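Local coordinates for protein transcription elongation factor Spt4 (PDB 3LPE) that binds zinc and pairs with Spt5 in a heterodimer that stimulates transcription elongation by the archaeal RNA polymerase, at residues 2-7 with 14-19; 31-36 with 51-56. All coordinates share one frame; numbering follows the deposited sequence.

Interaction 1: 2-7 with 14-19. With ZN (zinc ion), chain I.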
loop_
_atom_site.group_PDB
_atom_site.type_symbol
_atom_site.label_atom_id
_atom_site.label_comp_id
_atom_site.label_asym_id
_atom_site.label_seq_id
_atom_site.Cartn_x
_atom_site.Cartn_y
_atom_site.Cartn_z
ATOM N N ARG B 2 5.202 -7.778 -12.502
ATOM C CA ARG B 2 6.511 -7.171 -12.629
ATOM C C ARG B 2 6.443 -5.753 -12.103
ATOM O O ARG B 2 5.362 -5.227 -11.872
ATOM C CB ARG B 2 6.964 -7.175 -14.088
ATOM C CG ARG B 2 6.821 -8.540 -14.799
ATOM C CD ARG B 2 7.021 -8.412 -16.315
ATOM N NE ARG B 2 8.397 -8.074 -16.656
ATOM C CZ ARG B 2 9.344 -8.979 -16.912
ATOM N NH1 ARG B 2 9.063 -10.273 -16.863
ATOM N NH2 ARG B 2 10.569 -8.593 -17.216
ATOM N N ALA B 3 7.600 -5.140 -11.892
ATOM C CA ALA B 3 7.654 -3.779 -11.389
ATOM C C ALA B 3 8.615 -2.985 -12.250
ATOM O O ALA B 3 9.669 -3.488 -12.633
ATOM C CB ALA B 3 8.114 -3.752 -9.925
ATOM N N CYS B 4 8.249 -1.745 -12.566
ATOM C CA CYS B 4 9.145 -0.866 -13.305
ATOM C C CYS B 4 10.474 -0.713 -12.593
ATOM O O CYS B 4 10.504 -0.427 -11.416
ATOM C CB CYS B 4 8.509 0.532 -13.489
ATOM S SG CYS B 4 9.621 1.603 -14.416
ATOM N N LEU B 5 11.586 -0.877 -13.317
ATOM C CA LEU B 5 12.917 -0.740 -12.708
ATOM C C LEU B 5 13.205 0.689 -12.238
ATOM O O LEU B 5 14.040 0.906 -11.370
ATOM C CB LEU B 5 14.016 -1.182 -13.688
ATOM C CG LEU B 5 14.087 -2.685 -13.964
ATOM C CD1 LEU B 5 14.886 -2.972 -15.233
ATOM C CD2 LEU B 5 14.676 -3.435 -12.757
ATOM N N LYS B 6 12.500 1.659 -12.810
ATOM C CA LYS B 6 12.736 3.067 -12.490
ATOM C C LYS B 6 11.753 3.622 -11.457
ATOM O O LYS B 6 12.156 4.243 -10.484
ATOM C CB LYS B 6 12.677 3.910 -13.775
ATOM C CG LYS B 6 13.386 5.242 -13.684
ATOM C CD LYS B 6 13.277 6.041 -14.994
ATOM C CE LYS B 6 13.922 5.312 -16.170
ATOM N NZ LYS B 6 14.144 6.215 -17.342
ATOM N N CYS B 7 10.459 3.416 -11.679
ATOM C CA CYS B 7 9.447 4.041 -10.835
ATOM C C CYS B 7 8.672 3.011 -10.027
ATOM O O CYS B 7 7.818 3.378 -9.246
ATOM C CB CYS B 7 8.476 4.917 -11.641
ATOM S SG CYS B 7 7.164 4.042 -12.587
ATOM N N GLU B 14 5.904 -5.958 -19.789
ATOM C CA GLU B 14 7.360 -5.892 -19.763
ATOM C C GLU B 14 7.888 -4.453 -19.827
ATOM O O GLU B 14 9.079 -4.217 -19.657
ATOM C CB GLU B 14 7.944 -6.702 -20.916
ATOM C CG GLU B 14 7.338 -8.081 -21.073
ATOM C CD GLU B 14 7.832 -8.780 -22.316
ATOM O OE1 GLU B 14 7.082 -8.818 -23.321
ATOM O OE2 GLU B 14 8.981 -9.271 -22.289
ATOM N N ILE B 15 6.996 -3.498 -20.069
ATOM C CA ILE B 15 7.397 -2.099 -20.229
ATOM C C ILE B 15 6.435 -1.240 -19.420
ATOM O O ILE B 15 5.237 -1.453 -19.470
ATOM C CB ILE B 15 7.329 -1.667 -21.707
ATOM C CG1 ILE B 15 8.389 -2.381 -22.541
ATOM C CG2 ILE B 15 7.483 -0.135 -21.840
ATOM C CD1 ILE B 15 8.306 -2.023 -24.040
ATOM N N CYS B 16 6.963 -0.288 -18.657
ATOM C CA CYS B 16 6.163 0.516 -17.757
ATOM C C CYS B 16 5.282 1.476 -18.538
ATOM O O CYS B 16 5.774 2.210 -19.396
ATOM C CB CYS B 16 7.065 1.305 -16.820
ATOM S SG CYS B 16 6.187 2.368 -15.663
ATOM N N PRO B 17 3.981 1.473 -18.238
ATOM C CA PRO B 17 3.008 2.339 -18.928
ATOM C C PRO B 17 3.201 3.814 -18.560
ATOM O O PRO B 17 2.724 4.714 -19.262
ATOM C CB PRO B 17 1.643 1.841 -18.423
ATOM C CG PRO B 17 1.921 0.575 -17.665
ATOM C CD PRO B 17 3.350 0.611 -17.224
ATOM N N ILE B 18 3.894 4.065 -17.465
ATOM C CA ILE B 18 4.158 5.442 -17.058
ATOM C C ILE B 18 5.396 6.009 -17.729
ATOM O O ILE B 18 5.325 7.038 -18.402
ATOM C CB ILE B 18 4.308 5.575 -15.529
ATOM C CG1 ILE B 18 3.028 5.132 -14.830
ATOM C CG2 ILE B 18 4.622 7.038 -15.153
ATOM C CD1 ILE B 18 3.123 5.160 -13.299
ATOM N N CYS B 19 6.529 5.336 -17.562
ATOM C CA CYS B 19 7.829 5.922 -17.919
ATOM C C CYS B 19 8.600 5.144 -18.995
ATOM O O CYS B 19 9.731 5.505 -19.359
ATOM C CB CYS B 19 8.691 6.110 -16.664
ATOM S SG CYS B 19 9.427 4.549 -16.044
HETATM ZN ZN ZN I . 8.034 3.327 -14.598
#
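Cys4 and Cys16 each hold SG anti to the backbone N (chi1 -179° in Cys4), whereas Cys7 and Cys19 turn SG between N and the carbonyl carbon (chi1 78° in Cys7), and the four sulphurs so placed converge on one zinc ion. This is the site of a zinc ribbon, and it illustrates how one ion can join two short chain segments: two CxxC knuckles, one from 2-7 and one from 14-19, repeat the same pair of torsions. The metal lies 2.3 Å from Cys7 SG and 2.4 Å from Cys19 SG, with Cys4 and Cys16 completing a distorted tetrahedron. Two of its corners, Cys7 SG and Cys16 SG, are 3.6 Å apart. No hydrogen bond joins the two segments directly, and the zinc ion, bound by two cysteines of each, bridges them. Within the second knuckle the backbone turns its amides onto the first sulphur: Cys19 N donates to Cys16 SG at 3.5 Å in a nearly straight bond (165°), while the bond from Ile18 N to that sulphur is weak. Lys6 CB brushes Cys19 SG at 4.0 Å. Farther from the metal, Arg2 lies against Glu14. Arg2, its chain bent at chi3, gives a hydrogen bond from NE to Thr23 OG1, and NE also sits 3.9 Å from Glu14 CA.

Interaction 2: 31-36 with 51-56; sequences LIVINP and GKYALS
Lys52 does not extend away from Ile32 but folds over beside it, bringing its amino nitrogen NZ to 3.5 Å from the methyl CD1. Two bends produce this: chi3 of 99°, away from a staggered value, swings CE round, and chi4 of 78° then turns NZ back. The two side chains run side by side and point the same way, with Lys52 CG 4.0 Å from Ile32 CG1, so the aliphatic part of the lysine covers one flank of the isoleucine. An alanine at Ile32 would probably open a gap beside CG, CE and NZ of Lys52, leaving the end of that chain freer to turn, and thin the packing on Ala30 of the Spt5 chain. Beneath them lies an antiparallel strand pair, 31-33 against 51-53, in which Ile32 and Lys52 form the non-hydrogen-bonded pair. On one side of it Leu31 N donates to Tyr53 O at 2.7 Å and Tyr53 N returns a bond to Leu31 O; on the other, Val33 N reaches Gly51 O at 2.8 Å and Gly51 N reaches Val33 O at 3.0 Å. Gly51 has phi near 154°, where a CB would collide with the preceding carbonyl oxygen. Residues 31-33 also pair antiparallel with a strand of Spt5, so the sheet continues into the partner subunit. On the face opposite Ile32, Leu31, Val33 and Tyr53 pack toward Ile47. Leu31 O lies in plane at the edge of the Tyr53 ring, 3.8 Å from CD2, and Tyr53 OH is hydrogen-bonded to Ile49 O. Past the paired residues, Leu55 and Ser56 both face Ile28 in a classic beta bulge, and Leu55 CD2 closes on Leu31 CB at 3.9 Å.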
loop_
_atom_site.group_PDB
_atom_site.type_symbol
_atom_site.label_atom_id
_atom_site.label_comp_id
_atom_site.label_asym_id
_atom_site.label_seq_id
_atom_site.Cartn_x
_atom_site.Cartn_y
_atom_site.Cartn_z
ATOM N N LEU B 31 3.083 -0.978 -2.139
ATOM C CA LEU B 31 2.449 0.286 -1.748
ATOM C C LEU B 31 1.359 0.575 -2.762
ATOM O O LEU B 31 1.649 0.788 -3.947
ATOM C CB LEU B 31 3.467 1.432 -1.727
ATOM C CG LEU B 31 2.888 2.857 -1.552
ATOM C CD1 LEU B 31 1.965 2.957 -0.344
ATOM C CD2 LEU B 31 3.982 3.912 -1.458
ATOM N N ILE B 32 0.112 0.560 -2.309
ATOM C CA ILE B 32 -1.002 0.809 -3.202
ATOM C C ILE B 32 -1.451 2.221 -2.936
ATOM O O ILE B 32 -1.902 2.530 -1.831
ATOM C CB ILE B 32 -2.187 -0.115 -2.931
ATOM C CG1 ILE B 32 -1.785 -1.582 -3.129
ATOM C CG2 ILE B 32 -3.360 0.231 -3.838
ATOM C CD1 ILE B 32 -2.909 -2.537 -2.815
ATOM N N VAL B 33 -1.303 3.083 -3.946
ATOM C CA VAL B 33 -1.749 4.451 -3.817
ATOM C C VAL B 33 -3.112 4.621 -4.467
ATOM O O VAL B 33 -3.256 4.525 -5.688
ATOM C CB VAL B 33 -0.743 5.421 -4.453
ATOM C CG1 VAL B 33 -1.235 6.866 -4.302
ATOM C CG2 VAL B 33 0.618 5.210 -3.795
ATOM N N ILE B 34 -4.115 4.884 -3.648
ATOM C CA ILE B 34 -5.466 5.042 -4.150
ATOM C C ILE B 34 -5.726 6.510 -4.501
ATOM O O ILE B 34 -6.341 6.820 -5.516
ATOM C CB ILE B 34 -6.481 4.555 -3.105
ATOM C CG1 ILE B 34 -6.244 3.061 -2.806
ATOM C CG2 ILE B 34 -7.888 4.757 -3.598
ATOM C CD1 ILE B 34 -7.042 2.545 -1.641
ATOM N N ASN B 35 -5.248 7.410 -3.653
ATOM C CA ASN B 35 -5.416 8.850 -3.869
ATOM C C ASN B 35 -4.113 9.597 -3.633
ATOM O O ASN B 35 -3.806 9.986 -2.507
ATOM C CB ASN B 35 -6.525 9.423 -2.979
ATOM C CG ASN B 35 -6.812 10.905 -3.276
ATOM O OD1 ASN B 35 -5.973 11.608 -3.833
ATOM N ND2 ASN B 35 -8.000 11.368 -2.911
ATOM N N PRO B 36 -3.345 9.816 -4.712
ATOM C CA PRO B 36 -2.016 10.431 -4.648
ATOM C C PRO B 36 -2.103 11.826 -4.054
ATOM O O PRO B 36 -1.257 12.219 -3.239
ATOM C CB PRO B 36 -1.578 10.515 -6.120
ATOM C CG PRO B 36 -2.508 9.662 -6.878
ATOM C CD PRO B 36 -3.779 9.560 -6.093
ATOM N N GLY B 51 -1.998 3.853 -8.356
ATOM C CA GLY B 51 -1.563 2.563 -8.829
ATOM C C GLY B 51 -0.923 1.766 -7.710
ATOM O O GLY B 51 -0.894 2.179 -6.566
ATOM N N LYS B 52 -0.400 0.608 -8.050
ATOM C CA LYS B 52 0.294 -0.192 -7.078
ATOM C C LYS B 52 1.770 -0.138 -7.437
ATOM O O LYS B 52 2.116 -0.175 -8.609
ATOM C CB LYS B 52 -0.248 -1.628 -7.124
ATOM C CG LYS B 52 -1.784 -1.683 -7.086
ATOM C CD LYS B 52 -2.319 -2.978 -7.687
ATOM C CE LYS B 52 -2.666 -3.994 -6.611
ATOM N NZ LYS B 52 -3.976 -3.653 -5.998
ATOM N N TYR B 53 2.624 -0.065 -6.419
ATOM C CA TYR B 53 4.064 0.051 -6.581
ATOM C C TYR B 53 4.814 -0.916 -5.670
ATOM O O TYR B 53 4.383 -1.187 -4.535
ATOM C CB TYR B 53 4.516 1.471 -6.215
ATOM C CG TYR B 53 3.913 2.533 -7.104
ATOM C CD1 TYR B 53 4.635 3.064 -8.160
ATOM C CD2 TYR B 53 2.628 3.006 -6.874
ATOM C CE1 TYR B 53 4.082 4.056 -8.984
ATOM C CE2 TYR B 53 2.066 3.981 -7.695
ATOM C CZ TYR B 53 2.806 4.500 -8.745
ATOM O OH TYR B 53 2.258 5.469 -9.554
ATOM N N ALA B 54 5.966 -1.380 -6.142
ATOM C CA ALA B 54 6.859 -2.177 -5.296
ATOM C C ALA B 54 7.613 -1.208 -4.399
ATOM O O ALA B 54 7.633 -0.011 -4.693
ATOM C CB ALA B 54 7.812 -2.991 -6.169
ATOM N N LEU B 55 8.199 -1.685 -3.290
ATOM C CA LEU B 55 9.039 -0.814 -2.473
ATOM C C LEU B 55 10.485 -0.796 -2.948
ATOM O O LEU B 55 11.196 0.193 -2.786
ATOM C CB LEU B 55 8.967 -1.188 -0.987
ATOM C CG LEU B 55 7.569 -1.039 -0.402
ATOM C CD1 LEU B 55 7.576 -1.426 1.075
ATOM C CD2 LEU B 55 7.073 0.393 -0.591
ATOM N N SER B 56 10.914 -1.892 -3.549
ATOM C CA SER B 56 12.232 -1.949 -4.160
ATOM C C SER B 56 12.217 -2.939 -5.316
ATOM O O SER B 56 11.430 -3.897 -5.332
ATOM C CB SER B 56 13.320 -2.345 -3.126
ATOM O OG SER B 56 13.280 -3.719 -2.841
#

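Interaction 1 is complete before interaction 2 begins along the chain, and their centres, about 13 Å apart, lie on opposite sides of the chain's centre. One antiparallel sheet serves both: strand 23-33 pairs with 2-4 and, at its far end, with 51-53. The two also touch directly, with Cys7 O 3.4 Å from Tyr53 CD1 and Ala3 CB 3.8 Å from Ala54 CB. The metal-held knuckles thus pack against the later strand of interaction 2, whose other strand, 31-33, is joined by the Spt5 sheet. In this small chain the zinc site and the heterodimer interface are therefore linked through one sheet.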